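Long-range contacts in putative oxidoreductase molybdopterin-binding subunit (PDB 4ZOH), which probably serves as the molybdenum-cofactor-bearing catalytic subunit of a hydroxylase of the xanthine dehydrogenase and aldehyde oxidase family: residues 111-115 with 279-283; 141-145 with 262-266. All coordinates share one frame; numbering follows the deposited sequence.

Interaction 1: 111-115 with 279-283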
loop_
_atom_site.group_PDB
_atom_site.type_symbol
_atom_site.label_atom_id
_atom_site.label_comp_id
_atom_site.label_asym_id
_atom_site.label_seq_id
_atom_site.Cartn_x
_atom_site.Cartn_y
_atom_site.Cartn_z
ATOM N N PRO A 111 10.644 39.402 21.190
ATOM C CA PRO A 111 11.884 39.507 20.414
ATOM C C PRO A 111 12.683 40.804 20.642
ATOM O O PRO A 111 13.913 40.863 20.349
ATOM C CB PRO A 111 11.405 39.430 18.945
ATOM C CG PRO A 111 9.977 39.877 18.978
ATOM C CD PRO A 111 9.455 39.328 20.278
ATOM N N GLU A 112 11.963 41.826 21.122
ATOM C CA GLU A 112 12.533 43.090 21.534
ATOM C C GLU A 112 13.365 42.999 22.789
ATOM O O GLU A 112 14.428 43.590 22.814
ATOM C CB GLU A 112 11.435 44.110 21.752
ATOM C CG GLU A 112 11.319 45.041 20.572
ATOM C CD GLU A 112 10.488 46.249 20.919
ATOM O OE1 GLU A 112 11.041 47.361 20.918
ATOM O OE2 GLU A 112 9.298 46.053 21.260
ATOM N N LYS A 113 12.872 42.302 23.815
ATOM C CA LYS A 113 13.698 41.850 24.940
ATOM C C LYS A 113 14.847 40.986 24.454
ATOM O O LYS A 113 15.983 41.226 24.825
ATOM C CB LYS A 113 12.889 41.026 25.927
ATOM C CG LYS A 113 12.269 41.764 27.086
ATOM C CD LYS A 113 11.077 42.593 26.646
ATOM C CE LYS A 113 10.440 43.392 27.794
ATOM N NZ LYS A 113 9.398 42.621 28.562
ATOM N N ALA A 114 14.566 40.028 23.560
ATOM C CA ALA A 114 15.507 38.953 23.249
ATOM C C ALA A 114 16.748 39.499 22.593
ATOM O O ALA A 114 17.886 38.966 22.792
ATOM C CB ALA A 114 14.864 37.888 22.330
ATOM N N LEU A 115 16.548 40.499 21.752
ATOM C CA LEU A 115 17.668 41.092 21.017
ATOM C C LEU A 115 18.695 41.832 21.947
ATOM O O LEU A 115 19.780 42.135 21.495
ATOM C CB LEU A 115 17.219 41.999 19.853
ATOM C CG LEU A 115 16.489 43.337 20.025
ATOM C CD1 LEU A 115 17.455 44.525 20.211
ATOM C CD2 LEU A 115 15.633 43.617 18.798
ATOM N N LEU A 279 12.430 47.261 11.856
ATOM C CA LEU A 279 11.581 46.033 11.710
ATOM C C LEU A 279 12.045 44.943 12.641
ATOM O O LEU A 279 13.201 44.458 12.503
ATOM C CB LEU A 279 11.612 45.548 10.229
ATOM C CG LEU A 279 10.812 44.257 9.948
ATOM C CD1 LEU A 279 9.296 44.529 10.011
ATOM C CD2 LEU A 279 11.240 43.608 8.639
ATOM N N ILE A 280 11.204 44.509 13.576
ATOM C CA ILE A 280 11.582 43.346 14.376
ATOM C C ILE A 280 10.770 42.035 14.071
ATOM O O ILE A 280 9.537 41.951 14.389
ATOM C CB ILE A 280 11.489 43.641 15.879
ATOM C CG1 ILE A 280 12.547 44.690 16.293
ATOM C CG2 ILE A 280 11.801 42.379 16.669
ATOM C CD1 ILE A 280 12.227 45.341 17.631
ATOM N N ALA A 281 11.455 40.999 13.565
ATOM C CA ALA A 281 10.803 39.710 13.200
ATOM C C ALA A 281 11.130 38.612 14.190
ATOM O O ALA A 281 12.272 38.506 14.642
ATOM C CB ALA A 281 11.188 39.313 11.796
ATOM N N ASN A 282 10.106 37.886 14.649
ATOM C CA ASN A 282 10.261 36.843 15.634
ATOM C C ASN A 282 10.460 35.440 14.966
ATOM O O ASN A 282 9.505 34.857 14.423
ATOM C CB ASN A 282 9.076 36.871 16.585
ATOM C CG ASN A 282 9.263 35.952 17.761
ATOM O OD1 ASN A 282 10.071 35.069 17.691
ATOM N ND2 ASN A 282 8.459 36.107 18.800
ATOM N N LEU A 283 11.698 34.949 14.939
ATOM C CA LEU A 283 11.964 33.592 14.434
ATOM C C LEU A 283 11.570 32.448 15.315
ATOM O O LEU A 283 11.584 31.287 14.852
ATOM C CB LEU A 283 13.406 33.423 14.088
ATOM C CG LEU A 283 13.948 34.331 13.014
ATOM C CD1 LEU A 283 15.404 34.002 12.739
ATOM C CD2 LEU A 283 13.147 34.325 11.712
#
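I280 reaches from its strand with both branches, one to each end of the helical turn 111-115. Its CG2 lies against the proline ring, 3.7 Å from P111 CB, while CD1 runs on to meet L115 CD2 at 4.0 Å. The beta-branch supplies the fork and the first torsion aims it: with CG1 beside the backbone N (chi1 -67°), CG2 is anti to it and faces P111. Cut back to an alanine, this position would probably leave P111 and L115 without their apolar partner and open a gap beside the helix. Next along the strand on this face, N282 crosses the proline at about a right angle, its CB 3.9 Å from P111 CG and its ND2 3.7 Å from P111 CD. Its OD1 takes hydrogen bonds from G284 N and from T323, which fixes the amide. P111 suits the first turn, where it needs no N-H, and its O accepts from L115 N at 3.0 Å. The carboxylate of E112 reaches past I280 to salt bridges with K259 and K261 on the adjacent strand. A281 points to the other face, towards helix 288-304: helices cover both sides of the sheet, a helix-sheet-helix layering in the molybdopterin cofactor-binding region.

Interaction 2: 141-145 with 262-266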
loop_
_atom_site.group_PDB
_atom_site.type_symbol
_atom_site.label_atom_id
_atom_site.label_comp_id
_atom_site.label_asym_id
_atom_site.label_seq_id
_atom_site.Cartn_x
_atom_site.Cartn_y
_atom_site.Cartn_z
ATOM N N GLU A 141 17.686 61.178 3.516
ATOM C CA GLU A 141 17.987 62.470 4.139
ATOM C C GLU A 141 17.210 63.627 3.521
ATOM O O GLU A 141 16.636 64.463 4.237
ATOM C CB GLU A 141 19.491 62.734 4.067
ATOM C CG GLU A 141 20.284 62.578 5.368
ATOM C CD GLU A 141 19.741 61.593 6.381
ATOM O OE1 GLU A 141 18.916 62.013 7.244
ATOM O OE2 GLU A 141 20.179 60.411 6.346
ATOM N N LYS A 142 17.231 63.633 2.193
ATOM C CA LYS A 142 16.474 64.504 1.344
ATOM C C LYS A 142 14.965 64.385 1.574
ATOM O O LYS A 142 14.256 65.425 1.579
ATOM C CB LYS A 142 16.825 64.175 -0.119
ATOM C CG LYS A 142 16.015 64.924 -1.166
ATOM C CD LYS A 142 16.494 64.578 -2.561
ATOM C CE LYS A 142 15.916 65.560 -3.584
ATOM N NZ LYS A 142 14.863 64.920 -4.400
ATOM N N ALA A 143 14.476 63.138 1.742
ATOM C CA ALA A 143 13.075 62.903 2.064
ATOM C C ALA A 143 12.681 63.557 3.349
ATOM O O ALA A 143 11.634 64.183 3.412
ATOM C CB ALA A 143 12.739 61.386 2.147
ATOM N N PHE A 144 13.437 63.330 4.410
ATOM C CA PHE A 144 13.040 63.910 5.676
ATOM C C PHE A 144 13.352 65.424 5.719
ATOM O O PHE A 144 12.763 66.129 6.543
ATOM C CB PHE A 144 13.588 63.150 6.879
ATOM C CG PHE A 144 12.846 61.866 7.156
ATOM C CD1 PHE A 144 12.978 60.766 6.293
ATOM C CD2 PHE A 144 11.978 61.770 8.240
ATOM C CE1 PHE A 144 12.249 59.588 6.514
ATOM C CE2 PHE A 144 11.231 60.607 8.451
ATOM C CZ PHE A 144 11.377 59.507 7.607
ATOM N N LYS A 145 14.228 65.913 4.823
ATOM C CA LYS A 145 14.561 67.367 4.757
ATOM C C LYS A 145 13.366 68.129 4.182
ATOM O O LYS A 145 12.861 69.050 4.821
ATOM C CB LYS A 145 15.827 67.660 3.910
ATOM C CG LYS A 145 16.480 69.022 4.131
ATOM C CD LYS A 145 17.305 69.040 5.427
ATOM C CE LYS A 145 17.386 70.429 6.074
ATOM N NZ LYS A 145 18.010 71.447 5.175
ATOM N N PHE A 262 7.896 52.845 12.847
ATOM C CA PHE A 262 8.064 53.592 11.565
ATOM C C PHE A 262 8.014 55.097 11.805
ATOM O O PHE A 262 7.457 55.559 12.786
ATOM C CB PHE A 262 7.040 53.155 10.470
ATOM C CG PHE A 262 5.653 53.755 10.647
ATOM C CD1 PHE A 262 5.355 55.056 10.175
ATOM C CD2 PHE A 262 4.667 53.054 11.318
ATOM C CE1 PHE A 262 4.106 55.630 10.398
ATOM C CE2 PHE A 262 3.409 53.601 11.511
ATOM C CZ PHE A 262 3.124 54.889 11.036
ATOM N N GLU A 263 8.557 55.861 10.872
ATOM C CA GLU A 263 8.288 57.263 10.854
ATOM C C GLU A 263 8.164 57.583 9.400
ATOM O O GLU A 263 9.011 57.186 8.605
ATOM C CB GLU A 263 9.420 58.066 11.553
ATOM C CG GLU A 263 9.618 59.508 11.055
ATOM C CD GLU A 263 10.622 60.328 11.881
ATOM O OE1 GLU A 263 10.327 61.528 12.189
ATOM O OE2 GLU A 263 11.696 59.780 12.239
ATOM N N VAL A 264 7.105 58.322 9.028
ATOM C CA VAL A 264 6.944 58.573 7.587
ATOM C C VAL A 264 7.077 60.082 7.370
ATOM O O VAL A 264 6.582 60.895 8.166
ATOM C CB VAL A 264 5.608 57.925 7.012
ATOM C CG1 VAL A 264 4.379 58.445 7.728
ATOM C CG2 VAL A 264 5.453 58.099 5.523
ATOM N N ALA A 265 7.718 60.407 6.259
ATOM C CA ALA A 265 7.885 61.756 5.836
ATOM C C ALA A 265 6.969 62.084 4.661
ATOM O O ALA A 265 7.070 61.530 3.536
ATOM C CB ALA A 265 9.346 62.018 5.467
ATOM N N VAL A 266 6.103 63.060 4.921
ATOM C CA VAL A 266 5.141 63.479 3.913
ATOM C C VAL A 266 5.129 64.975 3.622
ATOM O O VAL A 266 5.410 65.799 4.531
ATOM C CB VAL A 266 3.714 63.042 4.320
ATOM C CG1 VAL A 266 3.671 61.515 4.516
ATOM C CG2 VAL A 266 3.203 63.800 5.563
#
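The carboxylate of E263 is held at both oxygens, OE2 by a salt bridge to R276 and OE1 by a hydrogen bond with T150, and the methylene chain leading to it abuts the edge of the F144 ring. CG of E263 sits near the ring plane, a snug 3.3 Å from F144 CE2; the carboxylate is turned steeply against the ring. In the plane of the ring too is the backbone oxygen of E263, 3.5 Å from F144 CZ. R276 also forms a cation-pi contact with F144, so one guanidinium serves both the acid and the ring. This is helix-on-sheet packing: segment 141-145 lies over segment 262-266, 7.9 Å between axes and 67° between N-to-C directions, while V264 turns to the opposite face and meets I346 and V350 of helix 336-353. Alanine suits position 265 because its methyl fits beneath a flat ring. A265 CB stands 3.6 Å from the F144 ring centroid and only 3° off the normal, a CH-pi contact. With CG beside the backbone N (chi1 -76°), F144 carries its ring out over the strand although its CB does not point there. The backbone O of A143 also lies 3.8 Å from A265 CB.

Both interactions lay a short helix on the same five-stranded mixed sheet, and their strands, 254-266 and 272-282, are consecutive in the chain and antiparallel neighbours. Their centres are 25 Å apart and their nearest atoms about 7 Å, so they do not touch. The sheet itself connects them: from each contact a glutamate carboxylate makes salt-bridge contact with the strand that carries the other, so the two are tied crosswise through neighbouring strands. Their centres lie 23 Å and 33 Å from the centre of the chain, and helices 111-114 and 140-145 contribute no residue to the pterin cytosine dinucleotide pocket.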